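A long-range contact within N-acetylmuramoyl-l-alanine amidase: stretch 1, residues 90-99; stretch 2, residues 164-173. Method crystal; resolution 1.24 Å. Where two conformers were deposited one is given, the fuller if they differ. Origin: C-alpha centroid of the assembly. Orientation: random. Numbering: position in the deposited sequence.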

# COMPACT_ATOMS: atom_id res chain seq x y z
N SER A 90 3.66 -22.46 -23.17
CA SER A 90 4.39 -21.30 -23.66
C SER A 90 4.43 -20.18 -22.63
O SER A 90 5.20 -19.22 -22.75
CB SER A 90 3.77 -20.78 -24.96
OG SER A 90 2.41 -20.44 -24.77
N LEU A 91 3.58 -20.29 -21.62
CA LEU A 91 3.50 -19.32 -20.53
C LEU A 91 4.69 -19.48 -19.58
O LEU A 91 5.03 -20.58 -19.15
CB LEU A 91 2.19 -19.48 -19.76
CG LEU A 91 0.95 -18.79 -20.32
CD1 LEU A 91 -0.32 -19.53 -19.94
CD2 LEU A 91 0.89 -17.36 -19.82
N ARG A 92 5.32 -18.36 -19.26
CA ARG A 92 6.48 -18.41 -18.39
C ARG A 92 6.66 -17.08 -17.67
O ARG A 92 6.09 -16.06 -18.08
CB ARG A 92 7.75 -18.74 -19.18
CG ARG A 92 8.07 -17.73 -20.26
CD ARG A 92 9.40 -18.04 -20.93
NE ARG A 92 10.50 -17.92 -19.99
CZ ARG A 92 11.74 -17.58 -20.33
NH1 ARG A 92 12.04 -17.33 -21.60
NH2 ARG A 92 12.68 -17.49 -19.40
N GLY A 93 7.44 -17.11 -16.60
CA GLY A 93 7.77 -15.90 -15.87
C GLY A 93 7.21 -15.88 -14.46
O GLY A 93 6.21 -16.53 -14.15
N ALA A 94 7.87 -15.13 -13.59
CA ALA A 94 7.42 -15.00 -12.21
C ALA A 94 6.01 -14.42 -12.17
O ALA A 94 5.65 -13.55 -12.98
CB ALA A 94 8.39 -14.13 -11.42
N THR A 95 5.21 -14.91 -11.22
CA THR A 95 3.83 -14.48 -11.05
C THR A 95 3.53 -14.40 -9.56
O THR A 95 4.04 -15.21 -8.78
CB THR A 95 2.82 -15.50 -11.65
OG1 THR A 95 3.30 -15.98 -12.91
CG2 THR A 95 1.45 -14.89 -11.85
N VAL A 96 2.69 -13.45 -9.16
CA VAL A 96 2.20 -13.38 -7.79
C VAL A 96 0.68 -13.48 -7.79
O VAL A 96 0.00 -12.73 -8.52
CB VAL A 96 2.63 -12.10 -7.07
CG1 VAL A 96 2.24 -12.17 -5.59
CG2 VAL A 96 4.13 -11.87 -7.21
N TYR A 97 0.15 -14.38 -6.98
CA TYR A 97 -1.29 -14.56 -6.83
C TYR A 97 -1.75 -14.15 -5.44
O TYR A 97 -1.10 -14.43 -4.44
CB TYR A 97 -1.70 -16.03 -7.06
CG TYR A 97 -1.42 -16.54 -8.44
CD1 TYR A 97 -2.42 -16.54 -9.41
CD2 TYR A 97 -0.17 -17.03 -8.79
CE1 TYR A 97 -2.17 -17.02 -10.69
CE2 TYR A 97 0.09 -17.50 -10.06
CZ TYR A 97 -0.91 -17.49 -11.01
OH TYR A 97 -0.66 -17.95 -12.30
N THR A 98 -2.90 -13.48 -5.41
CA THR A 98 -3.62 -13.23 -4.16
C THR A 98 -4.96 -13.97 -4.22
O THR A 98 -5.34 -14.48 -5.29
CB THR A 98 -3.86 -11.73 -3.94
OG1 THR A 98 -4.36 -11.13 -5.14
CG2 THR A 98 -2.55 -11.06 -3.59
N ILE A 99 -5.67 -14.03 -3.10
CA ILE A 99 -6.90 -14.81 -3.05
C ILE A 99 -8.08 -14.01 -3.60
O ILE A 99 -8.15 -12.78 -3.47
CB ILE A 99 -7.20 -15.30 -1.63
CG1 ILE A 99 -8.23 -16.44 -1.67
CG2 ILE A 99 -7.68 -14.15 -0.75
CD1 ILE A 99 -8.39 -17.18 -0.35
N ILE A 164 14.07 -9.34 -13.59
CA ILE A 164 13.64 -10.72 -13.49
C ILE A 164 12.38 -10.85 -14.33
O ILE A 164 11.45 -10.06 -14.19
CB ILE A 164 13.35 -11.09 -12.04
CG1 ILE A 164 14.66 -11.07 -11.26
CG2 ILE A 164 12.68 -12.46 -11.95
CD1 ILE A 164 14.52 -11.27 -9.80
N ASN A 165 12.35 -11.83 -15.23
CA ASN A 165 11.25 -11.92 -16.17
C ASN A 165 9.93 -12.26 -15.50
O ASN A 165 9.84 -13.21 -14.72
CB ASN A 165 11.54 -12.92 -17.28
CG ASN A 165 10.44 -12.96 -18.31
OD1 ASN A 165 10.10 -11.94 -18.91
ND2 ASN A 165 9.85 -14.13 -18.51
N LEU A 166 8.91 -11.46 -15.83
CA LEU A 166 7.57 -11.62 -15.29
C LEU A 166 6.64 -12.09 -16.39
O LEU A 166 6.81 -11.72 -17.55
CB LEU A 166 7.06 -10.28 -14.75
CG LEU A 166 7.74 -9.73 -13.50
CD1 LEU A 166 7.63 -8.22 -13.45
CD2 LEU A 166 7.12 -10.35 -12.26
N ILE A 167 5.65 -12.90 -16.04
CA ILE A 167 4.59 -13.26 -16.97
C ILE A 167 3.76 -12.02 -17.28
O ILE A 167 3.76 -11.06 -16.52
CB ILE A 167 3.66 -14.33 -16.36
CG1 ILE A 167 2.75 -14.93 -17.43
CG2 ILE A 167 2.84 -13.76 -15.20
CD1 ILE A 167 1.98 -16.14 -16.94
N ASN A 168 3.09 -12.01 -18.43
CA ASN A 168 2.12 -10.97 -18.73
C ASN A 168 1.07 -10.93 -17.63
O ASN A 168 0.64 -11.98 -17.17
CB ASN A 168 1.44 -11.28 -20.07
CG ASN A 168 0.23 -10.41 -20.32
OD1 ASN A 168 0.35 -9.21 -20.54
ND2 ASN A 168 -0.95 -11.02 -20.30
N ASN A 169 0.66 -9.74 -17.21
CA ASN A 169 -0.29 -9.61 -16.10
C ASN A 169 0.21 -10.39 -14.88
O ASN A 169 -0.39 -11.40 -14.49
CB ASN A 169 -1.68 -10.12 -16.50
CG ASN A 169 -2.31 -9.29 -17.59
OD1 ASN A 169 -3.06 -9.80 -18.42
ND2 ASN A 169 -2.02 -8.00 -17.59
N PRO A 170 1.32 -9.94 -14.28
CA PRO A 170 2.00 -10.76 -13.27
C PRO A 170 1.34 -10.77 -11.90
O PRO A 170 1.75 -11.58 -11.07
CB PRO A 170 3.39 -10.12 -13.20
CG PRO A 170 3.14 -8.69 -13.52
CD PRO A 170 2.06 -8.70 -14.58
N HIS A 171 0.36 -9.91 -11.65
CA HIS A 171 -0.46 -10.05 -10.45
C HIS A 171 -1.81 -10.64 -10.84
O HIS A 171 -2.61 -9.99 -11.50
CB HIS A 171 -0.66 -8.73 -9.70
CG HIS A 171 -1.61 -8.85 -8.55
ND1 HIS A 171 -2.54 -7.88 -8.25
CD2 HIS A 171 -1.81 -9.86 -7.68
CE1 HIS A 171 -3.25 -8.27 -7.21
NE2 HIS A 171 -2.83 -9.47 -6.84
N ARG A 172 -2.04 -11.89 -10.43
CA ARG A 172 -3.27 -12.60 -10.72
C ARG A 172 -3.94 -13.03 -9.42
O ARG A 172 -3.43 -12.78 -8.33
CB ARG A 172 -3.00 -13.78 -11.65
CG ARG A 172 -2.36 -13.35 -12.95
CD ARG A 172 -2.20 -14.48 -13.95
NE ARG A 172 -1.52 -14.00 -15.15
CZ ARG A 172 -1.64 -14.56 -16.35
NH1 ARG A 172 -2.43 -15.61 -16.53
NH2 ARG A 172 -0.97 -14.04 -17.38
N TYR A 173 -5.09 -13.68 -9.53
CA TYR A 173 -5.81 -14.09 -8.33
C TYR A 173 -6.80 -15.20 -8.62
O TYR A 173 -7.32 -15.33 -9.73
CB TYR A 173 -6.49 -12.89 -7.64
CG TYR A 173 -7.21 -11.96 -8.58
CD1 TYR A 173 -8.52 -12.20 -8.96
CD2 TYR A 173 -6.58 -10.83 -9.07
CE1 TYR A 173 -9.18 -11.34 -9.83
CE2 TYR A 173 -7.22 -9.96 -9.94
CZ TYR A 173 -8.52 -10.23 -10.31
OH TYR A 173 -9.18 -9.37 -11.17
O HOH W 1 11.06 -16.41 -17.15
O HOH W 2 7.23 -14.08 -19.93

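This contact is a parallel β pairing in which one continuous strand that begins at Ala-94 is served by two successive segments of the other stretch, with a corner at Asn-168 and Asn-169 between them. The backbone ladder follows the parallel rule, Ala-94 and Val-96 each reaching the two residues that flank their partner. Ala-94 N donates to Asn-165 O (3.0 Å) and Ala-94 O accepts from Ile-167 N (3.1 Å), straddling Leu-166. Past the corner, Val-96 straddles His-171: Val-96 N donates to Pro-170 O at 2.8 Å, almost linearly, and Val-96 O accepts from Arg-172 N at 2.9 Å. Proline has no amide hydrogen to give, but its carbonyl is all this register asks of it. Thr-98 N to Arg-172 O (3.0 Å) carries the ladder onward.

The corner is held from within its own stretch. Arg-172 NH2 donates to Asn-168 O (2.6 Å) and Arg-172 NE to Asn-169 O (2.9 Å), so one guanidinium gathers both turn carbonyls. The same side chain lies on the face shared with Tyr-97, whose CE1 sits 3.5 Å from Arg-172 CB. On the opposite face, Thr-98 OG1 and His-171 NE2 share a 2.8 Å hydrogen bond, a side-chain link between neighbouring strands set at the edge of the imidazole.

At the entry to the pairing, Gly-93 is demanded twice over: its phi of 115° would jam a side chain against the preceding carbonyl, and an ideal CB would lie 2.5 Å from Ile-167 N. Nearby, Leu-91 CD2 packs tightly on Ile-167 CD1 at 3.3 Å. Water finishes this end: water 2 donates to Arg-92 O (2.9 Å) and accepts from Asn-165 ND2 (3.0 Å), bridging the stretches just before Ala-94, where the first strand's direct backbone bonds begin.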